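Local atomic coordinates of NAD-dependent epimerase/dehydratase (Veillonella parvula DSM 2008, PDB entry 3R6D), a protein that probably binds a nicotinamide adenine dinucleotide (NAD(P)) cofactor through a Rossmann-type domain and may act as an epimerase or dehydratase. Residues Thr9-Ala14 against Thr34-Gln39. Sequence-based numbering, arbitrary orientation.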
loop_
_atom_site.group_PDB
_atom_site.type_symbol
_atom_site.label_atom_id
_atom_site.label_comp_id
_atom_site.label_asym_id
_atom_site.label_seq_id
_atom_site.Cartn_x
_atom_site.Cartn_y
_atom_site.Cartn_z
ATOM N N THR A 9 -9.215 -4.153 -6.696
ATOM C CA THR A 9 -8.619 -3.244 -7.672
ATOM C C THR A 9 -7.338 -2.704 -7.082
ATOM O O THR A 9 -7.326 -2.233 -5.939
ATOM C CB THR A 9 -9.586 -2.141 -8.084
ATOM O OG1 THR A 9 -10.713 -2.740 -8.731
ATOM C CG2 THR A 9 -8.938 -1.115 -9.034
ATOM N N ILE A 10 -6.278 -2.784 -7.881
ATOM C CA ILE A 10 -4.951 -2.320 -7.494
ATOM C C ILE A 10 -4.620 -1.052 -8.261
ATOM O O ILE A 10 -4.536 -1.055 -9.498
ATOM C CB ILE A 10 -3.901 -3.414 -7.689
ATOM C CG1 ILE A 10 -4.272 -4.658 -6.814
ATOM C CG2 ILE A 10 -2.507 -2.925 -7.416
ATOM C CD1 ILE A 10 -3.315 -5.833 -6.930
ATOM N N LEU A 11 -4.457 0.042 -7.525
ATOM C CA LEU A 11 -4.012 1.314 -8.072
ATOM C C LEU A 11 -2.505 1.415 -7.829
ATOM O O LEU A 11 -1.986 0.884 -6.832
ATOM C CB LEU A 11 -4.772 2.481 -7.395
ATOM C CG LEU A 11 -6.303 2.333 -7.349
ATOM C CD1 LEU A 11 -6.906 3.560 -6.689
ATOM C CD2 LEU A 11 -6.866 2.145 -8.760
ATOM N N GLY A 12 -1.785 2.097 -8.713
ATOM C CA GLY A 12 -0.321 2.044 -8.630
ATOM C C GLY A 12 0.187 0.651 -8.967
ATOM O O GLY A 12 1.195 0.203 -8.427
ATOM N N ALA A 13 -0.488 -0.034 -9.891
ATOM C CA ALA A 13 -0.237 -1.448 -10.145
ATOM C C ALA A 13 1.157 -1.782 -10.611
ATOM O O ALA A 13 1.595 -2.929 -10.469
ATOM C CB ALA A 13 -1.251 -1.981 -11.151
ATOM N N ALA A 14 1.858 -0.816 -11.228
ATOM C CA ALA A 14 3.212 -1.114 -11.708
ATOM C C ALA A 14 4.307 -1.000 -10.620
ATOM O O ALA A 14 5.456 -1.375 -10.854
ATOM C CB ALA A 14 3.551 -0.229 -12.902
ATOM N N THR A 34 -8.173 -6.409 -10.715
ATOM C CA THR A 34 -8.178 -5.354 -11.719
ATOM C C THR A 34 -6.998 -4.442 -11.469
ATOM O O THR A 34 -6.806 -3.982 -10.329
ATOM C CB THR A 34 -9.492 -4.583 -11.656
ATOM O OG1 THR A 34 -10.553 -5.487 -11.956
ATOM C CG2 THR A 34 -9.533 -3.433 -12.618
ATOM N N LEU A 35 -6.201 -4.223 -12.505
ATOM C CA LEU A 35 -5.036 -3.342 -12.449
ATOM C C LEU A 35 -5.345 -2.056 -13.214
ATOM O O LEU A 35 -5.744 -2.137 -14.384
ATOM C CB LEU A 35 -3.814 -4.025 -13.082
ATOM C CG LEU A 35 -3.463 -5.388 -12.480
ATOM C CD1 LEU A 35 -2.229 -5.973 -13.204
ATOM C CD2 LEU A 35 -3.199 -5.333 -10.981
ATOM N N TYR A 36 -5.192 -0.883 -12.571
ATOM C CA TYR A 36 -5.470 0.405 -13.216
ATOM C C TYR A 36 -4.188 1.156 -13.416
ATOM O O TYR A 36 -3.385 1.278 -12.469
ATOM C CB TYR A 36 -6.354 1.222 -12.294
ATOM C CG TYR A 36 -6.800 2.548 -12.888
ATOM C CD1 TYR A 36 -7.694 2.578 -13.958
ATOM C CD2 TYR A 36 -6.333 3.767 -12.388
ATOM C CE1 TYR A 36 -8.140 3.801 -14.503
ATOM C CE2 TYR A 36 -6.767 4.991 -12.940
ATOM C CZ TYR A 36 -7.663 4.992 -14.001
ATOM O OH TYR A 36 -8.145 6.166 -14.545
ATOM N N GLY A 37 -3.972 1.694 -14.617
ATOM C CA GLY A 37 -2.772 2.518 -14.824
ATOM C C GLY A 37 -2.447 2.691 -16.286
ATOM O O GLY A 37 -3.280 2.428 -17.170
ATOM N N ARG A 38 -1.219 3.158 -16.516
ATOM C CA ARG A 38 -0.745 3.600 -17.829
ATOM C C ARG A 38 0.208 2.549 -18.379
ATOM O O ARG A 38 1.149 2.152 -17.682
ATOM C CB ARG A 38 -0.060 4.946 -17.659
ATOM C CG ARG A 38 0.536 5.477 -18.946
ATOM C CD ARG A 38 1.436 6.683 -18.687
ATOM N NE ARG A 38 2.676 6.308 -17.992
ATOM C CZ ARG A 38 2.973 6.579 -16.726
ATOM N NH1 ARG A 38 2.113 7.217 -15.916
ATOM N NH2 ARG A 38 4.147 6.181 -16.256
ATOM N N GLN A 39 -0.005 2.109 -19.623
ATOM C CA GLN A 39 0.911 1.147 -20.289
ATOM C C GLN A 39 1.186 -0.076 -19.429
ATOM O O GLN A 39 2.277 -0.618 -19.460
ATOM C CB GLN A 39 2.233 1.801 -20.746
ATOM C CG GLN A 39 1.988 2.800 -21.876
ATOM C CD GLN A 39 1.400 2.100 -23.097
ATOM O OE1 GLN A 39 1.915 1.048 -23.538
ATOM N NE2 GLN A 39 0.368 2.690 -23.680
HETATM O O HOH W 1 -3.233 3.427 -10.767
#
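Ile-10 is gripped through both its backbone polar atoms by strand 34-37, and this pair of bonds sets the register of two parallel strands. Its N donates to Thr-34 O at 2.8 Å. Its O receives Tyr-36 N at 3.1 Å, and both bonds are nearly straight. Close packing follows on each face of the sheet. On one, Ile-10 and Leu-35 run alongside each other, and the CD2 branch of Leu-35 touches both Ile-10 CB and Ala-13 CB, 3.9 Å from each. Helix 40-43, through Leu-40, and Thr-22 of helix 22-28 cover this face. On the other, Thr-9 lies beside Thr-34, its hydroxyl bonded to Ala-70 O rather than to its neighbour. Farther along, Leu-11 CD2 meets Tyr-36 CB at 3.7 Å, and the tyrosine CG stands anti to its own backbone N (chi1 -176°), which points the far end of the ring away from strand 9-11, where its OH hydrogen-bonds Ser-60 O.

Beyond Leu-11 the direct pairing gives way. Gly-12 N and Tyr-36 O are 4.2 Å apart, and a water bridges them, accepting from Gly-12 N at 2.8 Å and donating to Tyr-36 O at 2.7 Å. Here the chains part: Gly-12 turns with positive phi (67°), whereas the chain after Tyr-36 runs on toward helix 40-43. Tight strand pairing that opens at the C-terminal ends, just where a glycine-bearing turn leaves the first strand, is characteristic of the beta-alpha-beta unit of the Rossmann fold, whose corresponding region in relatives holds the dinucleotide, consistent with this protein's NAD(P)H-binding family.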